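PDB 6HG6: L-glyceraldehyde 3-phosphate reductase from Clostridium beijerinckii, which binds NADPH in a TIM barrel of the aldo-keto reductase superfamily and probably reduces aldehydes such as furfural and methylglyoxal. Local coordinates for residues A[16-19]-A[24-27]. Numbering follows the deposited sequence.
Sequences SKCG and KLPM
Ser16 and Leu25 face each other as an antiparallel hydrogen-bonded pair, each backbone N-H donating to the other's carbonyl oxygen: Ser16 N lies 2.8 Å from Leu25 O and Leu25 N 2.8 Å from Ser16 O. The first bond is the straighter, at 164° against 154° at the hydrogen. Ser16 O also accepts a CA-H···O contact from Lys24, whose CA stands 3.1 Å from it. Lys17 and Lys24 form the neighbouring non-hydrogen-bonded pair, their CA atoms 4.2 Å apart, and send both side chains to the same face. There the aliphatic parts of the two chains pass loosely, Lys17 CG 4.3 Å from Lys24 CE, while the Lys24 chain runs extended and carries its ammonium group away from the other strand.

Just past the end of strand 15-17, Cys18 presses its thiol against the branch point of Leu25, with SG 3.5 Å from CG and both methyls, CD1 and CD2, slightly farther from the sulfur. Cys18 is the centre of an inverse gamma turn, and with chi1 at -82° its sulfur swings away from the Cys18 carbonyl and over the Leu25 side chain. Both side chains are buried against Ile191 of barrel strand 189-195. Near the other end of the pairing, Ser16 OG approaches Met27 CG at 3.7 Å, a plain van der Waals contact. The arrangement is a two-stranded beta hairpin, strands 15-17 and 24-26, leading directly into the first barrel strand, 28-31; such an N-terminal hairpin covering the bottom of the TIM barrel is characteristic of aldo-keto reductases.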
loop_
_atom_site.group_PDB
_atom_site.type_symbol
_atom_site.label_atom_id
_atom_site.label_comp_id
_atom_site.label_asym_id
_atom_site.label_seq_id
_atom_site.Cartn_x
_atom_site.Cartn_y
_atom_site.Cartn_z
ATOM N N SER A 16 4.579 11.822 5.326
ATOM C CA SER A 16 5.426 12.212 4.178
ATOM C C SER A 16 4.550 12.637 3.014
ATOM O O SER A 16 3.566 11.956 2.713
ATOM C CB SER A 16 6.361 11.078 3.800
ATOM O OG SER A 16 7.310 10.879 4.853
ATOM N N LYS A 17 4.978 13.703 2.352
ATOM C CA LYS A 17 4.305 14.160 1.136
ATOM C C LYS A 17 4.385 13.079 0.055
ATOM O O LYS A 17 5.433 12.428 -0.110
ATOM C CB LYS A 17 4.970 15.401 0.571
ATOM C CG LYS A 17 4.905 16.622 1.458
ATOM C CD LYS A 17 5.766 17.743 0.985
ATOM C CE LYS A 17 5.482 18.181 -0.429
ATOM N NZ LYS A 17 6.326 19.358 -0.777
ATOM N N CYS A 18 3.301 12.937 -0.652
ATOM C CA CYS A 18 3.158 12.072 -1.841
ATOM C C CYS A 18 3.859 12.760 -3.003
ATOM O O CYS A 18 3.178 13.433 -3.764
ATOM C CB CYS A 18 1.717 11.910 -2.249
ATOM S SG CYS A 18 0.942 10.643 -1.254
ATOM N N GLY A 19 5.180 12.587 -3.116
ATOM C CA GLY A 19 5.965 13.352 -4.085
ATOM C C GLY A 19 5.800 14.848 -3.818
ATOM O O GLY A 19 6.030 15.266 -2.674
ATOM N N LYS A 24 -0.268 13.947 2.525
ATOM C CA LYS A 24 0.759 13.196 3.264
ATOM C C LYS A 24 0.230 11.836 3.656
ATOM O O LYS A 24 -0.954 11.708 4.055
ATOM C CB LYS A 24 1.202 13.977 4.488
ATOM C CG LYS A 24 1.821 15.325 4.183
ATOM C CD LYS A 24 2.406 15.883 5.464
ATOM C CE LYS A 24 3.026 17.228 5.243
ATOM N NZ LYS A 24 3.726 17.709 6.450
ATOM N N LEU A 25 1.082 10.829 3.477
ATOM C CA LEU A 25 0.773 9.476 3.942
ATOM C C LEU A 25 1.555 9.273 5.243
ATOM O O LEU A 25 2.660 9.793 5.415
ATOM C CB LEU A 25 1.232 8.423 2.931
ATOM C CG LEU A 25 0.682 8.516 1.522
ATOM C CD1 LEU A 25 1.096 7.297 0.706
ATOM C CD2 LEU A 25 -0.821 8.651 1.540
ATOM N N PRO A 26 1.043 8.443 6.167
ATOM C CA PRO A 26 1.853 7.981 7.293
ATOM C C PRO A 26 2.985 7.145 6.666
ATOM O O PRO A 26 2.754 6.486 5.651
ATOM C CB PRO A 26 0.922 7.025 8.054
ATOM C CG PRO A 26 -0.013 6.493 6.952
ATOM C CD PRO A 26 -0.229 7.709 6.071
ATOM N N MET A 27 4.151 7.110 7.285
ATOM C CA MET A 27 5.275 6.329 6.728
ATOM C C MET A 27 4.933 4.842 6.761
ATOM O O MET A 27 5.470 4.127 5.924
ATOM C CB MET A 27 6.576 6.611 7.467
ATOM C CG MET A 27 7.112 7.957 7.105
ATOM S SD MET A 27 8.755 8.202 7.870
ATOM C CE MET A 27 9.774 7.086 6.925
#